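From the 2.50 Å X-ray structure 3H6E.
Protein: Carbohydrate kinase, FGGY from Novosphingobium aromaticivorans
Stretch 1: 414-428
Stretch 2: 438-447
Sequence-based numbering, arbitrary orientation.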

# COMPACT_ATOMS: atom_id res chain seq x y z
N CYS A 414 -24.23 3.98 -2.01
CA CYS A 414 -22.90 4.15 -1.45
C CYS A 414 -22.40 5.55 -1.74
O CYS A 414 -22.77 6.15 -2.75
CB CYS A 414 -21.95 3.10 -2.03
SG CYS A 414 -20.24 3.22 -1.48
N ALA A 415 -21.57 6.09 -0.86
CA ALA A 415 -20.99 7.41 -1.06
C ALA A 415 -19.55 7.30 -1.55
O ALA A 415 -18.63 7.12 -0.76
CB ALA A 415 -21.07 8.23 0.22
N VAL A 416 -19.36 7.41 -2.86
CA VAL A 416 -18.03 7.43 -3.45
C VAL A 416 -17.41 8.82 -3.35
O VAL A 416 -18.07 9.82 -3.62
CB VAL A 416 -18.07 7.00 -4.93
CG1 VAL A 416 -16.68 7.08 -5.56
CG2 VAL A 416 -18.65 5.59 -5.06
N TYR A 417 -16.15 8.89 -2.94
CA TYR A 417 -15.49 10.17 -2.71
C TYR A 417 -14.21 10.35 -3.53
O TYR A 417 -13.60 9.38 -3.98
CB TYR A 417 -15.16 10.34 -1.23
CG TYR A 417 -16.36 10.51 -0.33
CD1 TYR A 417 -17.13 11.67 -0.38
CD2 TYR A 417 -16.71 9.52 0.59
CE1 TYR A 417 -18.23 11.83 0.45
CE2 TYR A 417 -17.81 9.68 1.42
CZ TYR A 417 -18.56 10.84 1.35
OH TYR A 417 -19.65 11.01 2.17
N THR A 418 -13.81 11.61 -3.70
CA THR A 418 -12.49 11.96 -4.20
C THR A 418 -12.01 13.17 -3.41
O THR A 418 -12.83 13.97 -2.95
CB THR A 418 -12.49 12.29 -5.70
OG1 THR A 418 -13.48 13.28 -5.98
CG2 THR A 418 -12.77 11.05 -6.53
N ALA A 419 -10.70 13.29 -3.24
CA ALA A 419 -10.13 14.36 -2.43
C ALA A 419 -10.18 15.72 -3.13
O ALA A 419 -10.18 15.80 -4.35
CB ALA A 419 -8.71 14.02 -2.01
N ASN A 420 -10.21 16.78 -2.33
CA ASN A 420 -10.35 18.15 -2.83
C ASN A 420 -9.02 18.74 -3.25
O ASN A 420 -8.90 19.33 -4.33
CB ASN A 420 -10.95 19.03 -1.73
CG ASN A 420 -11.97 20.00 -2.27
OD1 ASN A 420 -12.41 19.88 -3.41
ND2 ASN A 420 -12.37 20.96 -1.44
N ALA A 421 -8.03 18.60 -2.38
CA ALA A 421 -6.69 19.11 -2.65
C ALA A 421 -5.66 18.00 -2.54
O ALA A 421 -5.91 16.96 -1.94
CB ALA A 421 -6.36 20.23 -1.68
N HIS A 422 -4.50 18.23 -3.14
CA HIS A 422 -3.39 17.30 -3.02
C HIS A 422 -2.95 17.20 -1.57
O HIS A 422 -3.03 18.17 -0.82
CB HIS A 422 -2.20 17.74 -3.89
CG HIS A 422 -0.90 17.10 -3.50
ND1 HIS A 422 -0.54 15.84 -3.92
CD2 HIS A 422 0.12 17.56 -2.74
CE1 HIS A 422 0.65 15.54 -3.43
NE2 HIS A 422 1.07 16.56 -2.70
N ASN A 423 -2.50 16.01 -1.17
CA ASN A 423 -1.90 15.81 0.14
C ASN A 423 -0.60 15.06 -0.02
O ASN A 423 -0.56 14.01 -0.67
CB ASN A 423 -2.84 15.03 1.05
CG ASN A 423 -3.92 15.90 1.65
OD1 ASN A 423 -3.63 16.88 2.33
ND2 ASN A 423 -5.17 15.54 1.41
N ASP A 424 0.49 15.58 0.54
CA ASP A 424 1.76 14.89 0.45
C ASP A 424 1.62 13.48 1.00
O ASP A 424 0.95 13.26 2.02
CB ASP A 424 2.87 15.63 1.19
CG ASP A 424 4.22 14.94 1.05
OD1 ASP A 424 4.86 15.10 -0.02
OD2 ASP A 424 4.63 14.25 2.00
N VAL A 425 2.24 12.52 0.32
CA VAL A 425 2.10 11.12 0.66
C VAL A 425 2.41 10.82 2.13
O VAL A 425 1.95 9.81 2.68
CB VAL A 425 2.99 10.24 -0.25
CG1 VAL A 425 4.43 10.23 0.25
CG2 VAL A 425 2.44 8.83 -0.34
N SER A 426 3.17 11.70 2.78
CA SER A 426 3.65 11.46 4.14
C SER A 426 2.76 12.03 5.25
O SER A 426 3.06 11.85 6.44
CB SER A 426 5.09 11.98 4.31
OG SER A 426 6.01 11.27 3.50
N PHE A 427 1.68 12.70 4.89
CA PHE A 427 0.84 13.35 5.89
C PHE A 427 0.34 12.39 6.96
O PHE A 427 0.41 12.69 8.16
CB PHE A 427 -0.35 14.07 5.26
CG PHE A 427 -1.40 14.48 6.26
CD1 PHE A 427 -1.14 15.48 7.18
CD2 PHE A 427 -2.63 13.84 6.30
CE1 PHE A 427 -2.09 15.85 8.12
CE2 PHE A 427 -3.59 14.21 7.23
CZ PHE A 427 -3.31 15.22 8.14
N GLY A 428 -0.18 11.24 6.53
CA GLY A 428 -0.81 10.29 7.42
C GLY A 428 -0.17 10.17 8.79
O GLY A 428 -0.86 10.17 9.81
N ARG A 438 -6.40 16.92 10.42
CA ARG A 438 -7.04 16.47 9.19
C ARG A 438 -6.22 16.80 7.95
O ARG A 438 -5.36 17.68 7.98
CB ARG A 438 -8.44 17.08 9.07
CG ARG A 438 -9.33 16.82 10.27
CD ARG A 438 -10.79 17.03 9.93
NE ARG A 438 -11.64 16.84 11.11
CZ ARG A 438 -12.35 15.74 11.35
NH1 ARG A 438 -12.32 14.72 10.51
NH2 ARG A 438 -13.09 15.67 12.45
N PRO A 439 -6.48 16.08 6.84
CA PRO A 439 -5.77 16.29 5.57
C PRO A 439 -6.12 17.64 4.95
O PRO A 439 -6.87 18.42 5.53
CB PRO A 439 -6.31 15.16 4.68
CG PRO A 439 -6.95 14.18 5.61
CD PRO A 439 -7.46 14.99 6.75
N GLN A 440 -5.56 17.91 3.77
CA GLN A 440 -5.90 19.12 3.03
C GLN A 440 -7.16 18.89 2.21
O GLN A 440 -7.43 17.76 1.78
CB GLN A 440 -4.75 19.55 2.12
CG GLN A 440 -3.64 20.29 2.85
CD GLN A 440 -4.11 21.60 3.44
OE1 GLN A 440 -4.58 22.48 2.72
NE2 GLN A 440 -3.98 21.74 4.75
N GLY A 441 -7.93 19.95 2.01
CA GLY A 441 -9.16 19.86 1.25
C GLY A 441 -10.25 19.12 2.00
O GLY A 441 -10.16 18.89 3.21
N GLU A 442 -11.30 18.76 1.27
CA GLU A 442 -12.41 18.00 1.83
C GLU A 442 -12.80 16.94 0.83
O GLU A 442 -12.35 16.96 -0.31
CB GLU A 442 -13.60 18.92 2.10
CG GLU A 442 -13.36 19.96 3.18
CD GLU A 442 -14.49 20.96 3.28
OE1 GLU A 442 -15.20 21.16 2.27
OE2 GLU A 442 -14.66 21.56 4.37
N LEU A 443 -13.63 16.00 1.26
CA LEU A 443 -14.15 15.00 0.34
C LEU A 443 -15.38 15.54 -0.39
O LEU A 443 -16.27 16.12 0.23
CB LEU A 443 -14.49 13.70 1.07
CG LEU A 443 -13.31 12.99 1.72
CD1 LEU A 443 -13.74 11.66 2.30
CD2 LEU A 443 -12.17 12.81 0.71
N VAL A 444 -15.40 15.36 -1.70
CA VAL A 444 -16.55 15.73 -2.51
C VAL A 444 -17.19 14.45 -3.00
O VAL A 444 -16.52 13.59 -3.56
CB VAL A 444 -16.11 16.55 -3.75
CG1 VAL A 444 -17.33 17.09 -4.50
CG2 VAL A 444 -15.17 17.69 -3.35
N ARG A 445 -18.50 14.30 -2.77
CA ARG A 445 -19.16 13.09 -3.24
C ARG A 445 -19.29 13.09 -4.75
O ARG A 445 -19.48 14.14 -5.37
CB ARG A 445 -20.53 12.90 -2.59
CG ARG A 445 -21.12 11.53 -2.90
CD ARG A 445 -22.44 11.29 -2.20
NE ARG A 445 -22.99 9.98 -2.54
CZ ARG A 445 -24.18 9.55 -2.15
NH1 ARG A 445 -24.96 10.32 -1.40
NH2 ARG A 445 -24.59 8.34 -2.50
N ILE A 446 -19.19 11.91 -5.34
CA ILE A 446 -19.25 11.77 -6.78
C ILE A 446 -20.67 11.48 -7.25
O ILE A 446 -21.35 10.60 -6.71
CB ILE A 446 -18.31 10.65 -7.28
CG1 ILE A 446 -16.87 10.95 -6.88
CG2 ILE A 446 -18.43 10.48 -8.79
CD1 ILE A 446 -16.39 12.32 -7.33
N GLU A 447 -21.12 12.23 -8.24
CA GLU A 447 -22.42 12.02 -8.84
C GLU A 447 -22.34 10.85 -9.81
O GLU A 447 -21.35 10.72 -10.54
CB GLU A 447 -22.86 13.27 -9.61
CG GLU A 447 -22.75 14.57 -8.83
CD GLU A 447 -24.04 14.92 -8.10
OE1 GLU A 447 -24.57 14.06 -7.37
OE2 GLU A 447 -24.52 16.07 -8.27

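Two strands that run antiparallel are often described by their backbone ladder alone, yet side chains add contacts of their own beyond the ladder. The contact between residues 414-428 and 438-447 of this carbohydrate kinase, which covers 904 Å² counted over both sides, is a compact example. At its centre, T418 and V444 form a hydrogen-bonded antiparallel pair: V444 N donates to T418 O at 3.2 Å in a nearly straight bond, while the return bond from T418 N to V444 O is weak at 3.4 Å. Two residues along, I446 N donates to V416 O at 2.9 Å. The N-to-C directions of the two strands lie 139° apart, and their axes come no nearer than 4.8 Å.

Y417 and R445 make the neighbouring non-hydrogen-bonded pair, and their side chains share a face of the sheet with that of L443. With chi1 at -68° (m), the Y417 ring lies beside L443 and R445, and L443, itself m,t, places CD1 over one ring face, 4.2 Å from the centroid. L443 CB also lies 3.6 Å from Y417 CD1. A flat aromatic ring suits this place because it offers a broad surface to a branched aliphatic chain while also meeting the backbone of R445, whose CA is 3.8 Å from Y417 CD1.

R445 illustrates reach. All of its chi angles lie near 180°, so the chain is fully extended and carries the guanidinium back along stretch 1, beyond the paired residues. There R445 NH2 donates to C414 O at 2.9 Å, with the carbonyl oxygen at the edge of the planar group, where its N-H bonds point. The methyl of A415 sits over one guanidinium face, its CB 3.8 Å from R445 NE; a small apolar side chain lets the flat group lie close.

On the other face of the sheet, T418 (p) and V444 (t) point the same way. I446 adopts m,m, a folded conformation that brings CD1 to 3.3 Å from T418 OG1, while its CG1 meets CG1 of V416 at 4.1 Å. The V416 side chain is buried, as befits a beta-branched apolar residue in a strand.

Past the strands, side chain replaces backbone as the pairing partner. N423, with chi1 -80° and chi2 -58°, presents its amide to the main chain of Q440: OD1 accepts from Q440 N at 2.6 Å and ND2 donates to Q440 O at 3.2 Å. An asparagine amide, with donor and acceptor side by side, can satisfy both ends of one residue's backbone. Nearby, G441 has a positive phi of 72°, which favours glycine, and an ideal CB there would come within 2.5 Å of A421 N and 2.6 Å of N420 CB.

The far end is closed by F427, the last residue of a type I turn that begins at D424 and is closed by the bond from F427 N to D424 O (3.0 Å). The CA-to-CB bond of F427 points toward stretch 2, and with chi1 at 167° (t) the buried ring packs against P439, with F427 CE2 3.7 Å from P439 CG, an apolar contact between two rings.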